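Iron-binding protein (PDB 4M7O) probably binds iron or an iron-containing solute as the extracytoplasmic solute-binding component of an uptake system in Staphylococcus epidermidis. Local coordinates at residues D66-N71 against K90-K95. Numbering follows the deposited sequence.
Sequences DAMNLN and KNSAGK
The selenomethionine M68 reaches across to S92 with the far half of its side chain. Its CB leaves the backbone pointing away from 90-95, and CG lies beside the backbone N, anti to the carbonyl carbon (chi1 -72°). Bends at chi2 and chi3 then fold the chain back, and the selenium is the first of its atoms to touch the other segment: SE lies 3.7 Å from S92 OG and 3.9 Å from S92 CB. Beyond it the terminal CE rests more loosely, 4.1 Å from S92 CB, and the contact there is van der Waals in kind. S92 points its own CB toward 66-71, and chi1 of 47° sets OG between the backbone N and the carbonyl carbon, on the side of M68 SE.

These two loops belong to the domain built on the parallel sheet of order 3-2-1-4-5: 66-71 links strand 63-65, an edge strand of that sheet within the chain, to helix 72-77, while segment 90-95 leads from the loop after strand 82-86 into helix 94-102. The contact thus joins two strand-to-helix connections at the surface of one lobe of a periplasmic binding protein.

A second, better-buried patch forms around the methyl group of A93. L70 CD1 packs on A93 CB at 3.8 Å, while the A67 carbonyl oxygen approaches the same methyl. L70 also touches L28 and, on helix 94-102, V96 and L97, so its side chain joins the loop contact to the apolar residues of that helix. The chain of 66-71 is shaped by a type I turn from D66 to N69, closed by the hydrogen bond from N69 N to D66 O. Within it D66 forms an Asx turn: M68 N donates to D66 OD1 over 3.1 Å, arriving from above the carboxylate plane. Past the turn, N71 caps helix 72-77 through OD1, which accepts from the backbone N of E74.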
loop_
_atom_site.group_PDB
_atom_site.type_symbol
_atom_site.label_atom_id
_atom_site.label_comp_id
_atom_site.label_asym_id
_atom_site.label_seq_id
_atom_site.Cartn_x
_atom_site.Cartn_y
_atom_site.Cartn_z
ATOM N N ASP A 66 -6.819 -2.782 -18.258
ATOM C CA ASP A 66 -6.969 -1.522 -17.545
ATOM C C ASP A 66 -8.052 -1.738 -16.512
ATOM O O ASP A 66 -9.226 -1.817 -16.868
ATOM C CB ASP A 66 -7.404 -0.424 -18.513
ATOM C CG ASP A 66 -7.390 0.955 -17.882
ATOM O OD1 ASP A 66 -7.380 1.068 -16.627
ATOM O OD2 ASP A 66 -7.388 1.940 -18.653
ATOM N N ALA A 67 -7.670 -1.824 -15.241
ATOM C CA ALA A 67 -8.623 -2.113 -14.171
ATOM C C ALA A 67 -9.694 -1.033 -14.027
ATOM O O ALA A 67 -10.765 -1.286 -13.451
ATOM C CB ALA A 67 -7.897 -2.309 -12.856
HETATM N N MSE A 68 -9.409 0.166 -14.536
HETATM C CA MSE A 68 -10.361 1.274 -14.431
HETATM C C MSE A 68 -11.286 1.306 -15.633
HETATM O O MSE A 68 -12.367 1.896 -15.583
HETATM C CB MSE A 68 -9.638 2.612 -14.288
HETATM C CG MSE A 68 -8.988 2.816 -12.923
HETATM SE SE MSE A 68 -10.291 2.786 -11.460
HETATM C CE MSE A 68 -11.436 4.229 -12.074
ATOM N N ASN A 69 -10.863 0.653 -16.707
ATOM C CA ASN A 69 -11.625 0.656 -17.949
ATOM C C ASN A 69 -11.630 -0.743 -18.571
ATOM O O ASN A 69 -11.161 -0.932 -19.693
ATOM C CB ASN A 69 -11.027 1.692 -18.914
ATOM C CG ASN A 69 -11.092 3.126 -18.362
ATOM O OD1 ASN A 69 -10.057 3.743 -18.076
ATOM N ND2 ASN A 69 -12.314 3.660 -18.217
ATOM N N LEU A 70 -12.152 -1.721 -17.832
ATOM C CA LEU A 70 -12.000 -3.132 -18.199
ATOM C C LEU A 70 -12.748 -3.502 -19.466
ATOM O O LEU A 70 -13.941 -3.226 -19.590
ATOM C CB LEU A 70 -12.446 -4.054 -17.062
ATOM C CG LEU A 70 -11.467 -4.246 -15.902
ATOM C CD1 LEU A 70 -12.088 -5.138 -14.834
ATOM C CD2 LEU A 70 -10.149 -4.837 -16.380
ATOM N N ASN A 71 -12.034 -4.127 -20.402
ATOM C CA ASN A 71 -12.639 -4.660 -21.624
ATOM C C ASN A 71 -13.245 -6.043 -21.355
ATOM O O ASN A 71 -12.522 -7.037 -21.320
ATOM C CB ASN A 71 -11.582 -4.746 -22.738
ATOM C CG ASN A 71 -12.183 -5.032 -24.113
ATOM O OD1 ASN A 71 -13.073 -5.874 -24.261
ATOM N ND2 ASN A 71 -11.691 -4.326 -25.128
ATOM N N LYS A 90 -13.952 -2.949 -6.133
ATOM C CA LYS A 90 -15.356 -3.366 -6.231
ATOM C C LYS A 90 -16.238 -2.345 -6.950
ATOM O O LYS A 90 -17.090 -2.721 -7.762
ATOM C CB LYS A 90 -15.948 -3.681 -4.853
ATOM C CG LYS A 90 -15.449 -4.987 -4.234
ATOM C CD LYS A 90 -16.319 -5.374 -3.036
ATOM C CE LYS A 90 -15.673 -6.460 -2.186
ATOM N NZ LYS A 90 -16.474 -6.710 -0.955
ATOM N N ASN A 91 -16.019 -1.061 -6.675
ATOM C CA ASN A 91 -16.888 -0.009 -7.219
ATOM C C ASN A 91 -16.577 0.454 -8.648
ATOM O O ASN A 91 -17.366 1.180 -9.252
ATOM C CB ASN A 91 -16.932 1.182 -6.268
ATOM C CG ASN A 91 -17.590 0.833 -4.954
ATOM O OD1 ASN A 91 -18.604 0.129 -4.930
ATOM N ND2 ASN A 91 -17.009 1.301 -3.847
ATOM N N SER A 92 -15.429 0.045 -9.184
ATOM C CA SER A 92 -15.095 0.391 -10.562
ATOM C C SER A 92 -15.010 -0.859 -11.439
ATOM O O SER A 92 -15.762 -1.002 -12.407
ATOM C CB SER A 92 -13.789 1.191 -10.617
ATOM O OG SER A 92 -12.798 0.583 -9.822
ATOM N N ALA A 93 -14.106 -1.768 -11.090
ATOM C CA ALA A 93 -14.013 -3.049 -11.792
ATOM C C ALA A 93 -15.257 -3.930 -11.583
ATOM O O ALA A 93 -15.615 -4.716 -12.456
ATOM C CB ALA A 93 -12.746 -3.803 -11.388
ATOM N N GLY A 94 -15.911 -3.792 -10.432
ATOM C CA GLY A 94 -17.054 -4.624 -10.093
ATOM C C GLY A 94 -18.124 -4.629 -11.157
ATOM O O GLY A 94 -18.726 -5.670 -11.423
ATOM N N LYS A 95 -18.340 -3.462 -11.764
ATOM C CA LYS A 95 -19.362 -3.258 -12.780
ATOM C C LYS A 95 -19.190 -4.230 -13.936
ATOM O O LYS A 95 -20.168 -4.700 -14.519
ATOM C CB LYS A 95 -19.281 -1.827 -13.324
ATOM C CG LYS A 95 -19.415 -0.710 -12.288
ATOM C CD LYS A 95 -19.146 0.648 -12.940
ATOM C CE LYS A 95 -19.169 1.790 -11.938
ATOM N NZ LYS A 95 -20.524 2.060 -11.377
#